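Local coordinates for protein peptide amidase (Stenotrophomonas maltophilia, PDB 1M22) that probably hydrolyses amide bonds, as a peptide amidase of the amidase signature family that uses a serine nucleophile, at residues I81-D87 with A122-T128. Sequence-based numbering, arbitrary orientation.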
ATOM      1  N   ILE A  81       5.536 -17.590   6.842  1.00  7.75           N
ATOM      2  CA  ILE A  81       6.102 -16.337   6.335  1.00  7.22           C
ATOM      3  C   ILE A  81       5.738 -15.140   7.219  1.00  6.69           C
ATOM      4  O   ILE A  81       4.562 -14.853   7.420  1.00  7.72           O
ATOM      5  CB  ILE A  81       5.604 -16.065   4.895  1.00  8.32           C
ATOM      6  CG1 ILE A  81       6.074 -17.182   3.960  1.00  9.26           C
ATOM      7  CG2 ILE A  81       6.091 -14.702   4.415  1.00  9.14           C
ATOM      8  CD1 ILE A  81       7.577 -17.262   3.779  1.00 12.03           C
ATOM      9  N   PRO A  82       6.746 -14.431   7.760  1.00  7.00           N
ATOM     10  CA  PRO A  82       6.490 -13.267   8.621  1.00  7.91           C
ATOM     11  C   PRO A  82       6.171 -12.000   7.837  1.00  6.70           C
ATOM     12  O   PRO A  82       6.871 -11.663   6.878  1.00  8.09           O
ATOM     13  CB  PRO A  82       7.795 -13.109   9.409  1.00  8.95           C
ATOM     14  CG  PRO A  82       8.476 -14.448   9.275  1.00  9.83           C
ATOM     15  CD  PRO A  82       8.154 -14.842   7.862  1.00  7.77           C
ATOM     16  N   LEU A  83       5.136 -11.285   8.268  1.00  6.43           N
ATOM     17  CA  LEU A  83       4.736 -10.052   7.603  1.00  6.83           C
ATOM     18  C   LEU A  83       4.327  -8.959   8.584  1.00  6.80           C
ATOM     19  O   LEU A  83       4.142  -9.213   9.777  1.00  7.70           O
ATOM     20  CB  LEU A  83       3.594 -10.340   6.620  1.00  9.78           C
ATOM     21  CG  LEU A  83       2.307 -10.993   7.135  1.00  8.59           C
ATOM     22  CD1 LEU A  83       1.476  -9.984   7.920  1.00 12.21           C
ATOM     23  CD2 LEU A  83       1.506 -11.522   5.949  1.00 11.27           C
ATOM     24  N   LEU A  84       4.205  -7.738   8.070  1.00  5.62           N
ATOM     25  CA  LEU A  84       3.807  -6.580   8.871  1.00  6.39           C
ATOM     26  C   LEU A  84       2.519  -5.976   8.319  1.00  5.56           C
ATOM     27  O   LEU A  84       2.249  -6.065   7.120  1.00  6.89           O
ATOM     28  CB  LEU A  84       4.922  -5.533   8.871  1.00  7.10           C
ATOM     29  CG  LEU A  84       6.158  -5.889   9.705  1.00  6.83           C
ATOM     30  CD1 LEU A  84       7.333  -5.048   9.247  1.00  9.11           C
ATOM     31  CD2 LEU A  84       5.876  -5.661  11.186  1.00  8.95           C
ATOM     32  N   LEU A  85       1.737  -5.349   9.195  1.00  5.62           N
ATOM     33  CA  LEU A  85       0.457  -4.748   8.820  1.00  6.18           C
ATOM     34  C   LEU A  85       0.379  -3.268   9.166  1.00  5.92           C
ATOM     35  O   LEU A  85       0.696  -2.881  10.290  1.00  6.70           O
ATOM     36  CB  LEU A  85      -0.682  -5.449   9.564  1.00  7.00           C
ATOM     37  CG  LEU A  85      -0.853  -6.960   9.434  1.00  6.33           C
ATOM     38  CD1 LEU A  85      -1.818  -7.448  10.501  1.00  8.89           C
ATOM     39  CD2 LEU A  85      -1.357  -7.306   8.042  1.00  8.28           C
ATOM     40  N   LYS A  86      -0.056  -2.443   8.216  1.00  5.65           N
ATOM     41  CA  LYS A  86      -0.219  -1.011   8.467  1.00  5.74           C
ATOM     42  C   LYS A  86      -1.138  -0.872   9.690  1.00  6.01           C
ATOM     43  O   LYS A  86      -2.126  -1.601   9.817  1.00  6.41           O
ATOM     44  CB  LYS A  86      -0.848  -0.344   7.244  1.00  5.38           C
ATOM     45  CG  LYS A  86      -1.007   1.164   7.341  1.00  6.08           C
ATOM     46  CD  LYS A  86      -1.500   1.704   6.006  1.00  5.85           C
ATOM     47  CE  LYS A  86      -1.663   3.215   5.998  1.00  6.07           C
ATOM     48  NZ  LYS A  86      -2.095   3.696   4.654  1.00  7.17           N
ATOM     49  N   ASP A  87      -0.830   0.076  10.576  1.00  6.13           N
ATOM     50  CA  ASP A  87      -1.609   0.217  11.796  1.00  6.52           C
ATOM     51  C   ASP A  87      -3.019   0.784  11.735  1.00  7.04           C
ATOM     52  O   ASP A  87      -3.515   1.337  12.721  1.00  9.47           O
ATOM     53  CB  ASP A  87      -0.799   0.944  12.873  1.00  8.17           C
ATOM     54  CG  ASP A  87      -1.341   0.687  14.272  1.00 10.02           C
ATOM     55  OD1 ASP A  87      -1.739  -0.467  14.554  1.00 11.17           O
ATOM     56  OD2 ASP A  87      -1.364   1.628  15.089  1.00 13.53           O
ATOM     57  N   ALA A 122       0.512 -17.263   7.563  1.00  7.53           N
ATOM     58  CA  ALA A 122       1.435 -16.152   7.741  1.00  8.53           C
ATOM     59  C   ALA A 122       1.589 -15.813   9.219  1.00  7.62           C
ATOM     60  O   ALA A 122       0.677 -16.026  10.020  1.00  9.72           O
ATOM     61  CB  ALA A 122       0.948 -14.924   6.969  1.00  8.30           C
ATOM     62  N   VAL A 123       2.761 -15.300   9.570  1.00  7.24           N
ATOM     63  CA  VAL A 123       3.072 -14.910  10.938  1.00  7.70           C
ATOM     64  C   VAL A 123       3.045 -13.385  11.002  1.00  7.45           C
ATOM     65  O   VAL A 123       3.733 -12.718  10.232  1.00  8.34           O
ATOM     66  CB  VAL A 123       4.480 -15.402  11.340  1.00  7.99           C
ATOM     67  CG1 VAL A 123       4.881 -14.821  12.694  1.00 10.63           C
ATOM     68  CG2 VAL A 123       4.501 -16.924  11.385  1.00  9.97           C
ATOM     69  N   VAL A 124       2.244 -12.830  11.904  1.00  7.92           N
ATOM     70  CA  VAL A 124       2.173 -11.380  12.034  1.00  8.78           C
ATOM     71  C   VAL A 124       3.268 -10.898  12.981  1.00  9.21           C
ATOM     72  O   VAL A 124       3.243 -11.197  14.171  1.00  9.33           O
ATOM     73  CB  VAL A 124       0.794 -10.934  12.570  1.00  9.48           C
ATOM     74  CG1 VAL A 124       0.750  -9.418  12.713  1.00  9.82           C
ATOM     75  CG2 VAL A 124      -0.302 -11.409  11.626  1.00 11.24           C
ATOM     76  N   LEU A 125       4.242 -10.170  12.446  1.00  8.25           N
ATOM     77  CA  LEU A 125       5.344  -9.651  13.252  1.00  8.63           C
ATOM     78  C   LEU A 125       4.929  -8.438  14.074  1.00  9.07           C
ATOM     79  O   LEU A 125       5.440  -8.220  15.174  1.00  9.03           O
ATOM     80  CB  LEU A 125       6.520  -9.242  12.364  1.00 10.69           C
ATOM     81  CG  LEU A 125       7.384 -10.314  11.704  1.00 11.11           C
ATOM     82  CD1 LEU A 125       8.348  -9.644  10.735  1.00 14.09           C
ATOM     83  CD2 LEU A 125       8.149 -11.099  12.762  1.00 13.90           C
ATOM     84  N   GLY A 126       4.010  -7.648  13.531  1.00  7.31           N
ATOM     85  CA  GLY A 126       3.562  -6.454  14.219  1.00  8.20           C
ATOM     86  C   GLY A 126       2.872  -5.486  13.281  1.00  7.85           C
ATOM     87  O   GLY A 126       2.469  -5.861  12.177  1.00  7.59           O
ATOM     88  N   LYS A 127       2.753  -4.238  13.723  1.00  7.20           N
ATOM     89  CA  LYS A 127       2.091  -3.182  12.965  1.00  6.89           C
ATOM     90  C   LYS A 127       3.081  -2.102  12.550  1.00  7.19           C
ATOM     91  O   LYS A 127       4.042  -1.823  13.268  1.00  8.16           O
ATOM     92  CB  LYS A 127       0.986  -2.544  13.816  1.00  8.30           C
ATOM     93  CG  LYS A 127       0.070  -3.536  14.528  1.00  9.87           C
ATOM     94  CD  LYS A 127      -0.717  -4.403  13.553  1.00 12.57           C
ATOM     95  CE  LYS A 127      -1.748  -3.593  12.781  1.00 14.81           C
ATOM     96  NZ  LYS A 127      -2.798  -3.001  13.665  1.00 12.75           N
ATOM     97  N   THR A 128       2.844  -1.486  11.396  1.00  5.76           N
ATOM     98  CA  THR A 128       3.725  -0.437  10.905  1.00  5.88           C
ATOM     99  C   THR A 128       3.139   0.962  11.033  1.00  6.68           C
ATOM    100  O   THR A 128       1.920   1.165  10.966  1.00  6.81           O
ATOM    101  CB  THR A 128       4.113  -0.671   9.434  1.00  5.10           C
ATOM    102  OG1 THR A 128       2.930  -0.906   8.658  1.00  7.72           O
ATOM    103  CG2 THR A 128       5.054  -1.860   9.321  1.00  7.96           C
TER
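Start at Ala-122, whose CB rests 3.6 Å from CD2 of Leu-83. Val-123 then locks the two strands together in parallel: its N donates to Ile-81 O (2.8 Å), and Val-123 O receives Leu-83 N (2.8 Å) as well as a CA-H...O contact from Pro-82 CA (3.2 Å). Val-124 turns to the face it shares with Leu-83 and Leu-85, its CG1 lying 3.9 Å from Leu-85 CD1, and helix 112-119 covers these three side chains.

At Leu-125 the regular pairing breaks. Its N still reaches Leu-83 O (2.8 Å), but the next bond back comes from Leu-85 N to Gly-126 O (3.1 Å), so this strand spends one residue more than its neighbour: a beta bulge. The kink points Leu-125 toward the other strand, where its CG meets Pro-82 CB at 3.6 Å. Gly-126 has backbone angles at which a CB would jam against the preceding carbonyl, and its N finds no partner.

The strands and helix 112-119 form a beta-alpha-beta unit at one side of the large mixed sheet; strand 82-86 sits between 123-128 and 180-185 and carries catalytic Lys-86, whose NZ is hydrogen-bonded to Ser-165 OG of the Ser-Ser-Lys triad that Ser-189 completes as nucleophile.

Beyond the bulge, Lys-127 curls round so that its NZ makes a 2.9 Å salt bridge with Asp-87 OD1; NZ is also hydrogen-bonded to Ile-89 O, while Ser-97 holds Asp-87 OD2. Last, Thr-128 N donates to Leu-85 O (2.8 Å), Thr-128 O accepts Asp-87 N (3.0 Å), and its hydroxyl pairs with Ser-169, on the face from which Lys-86 extends.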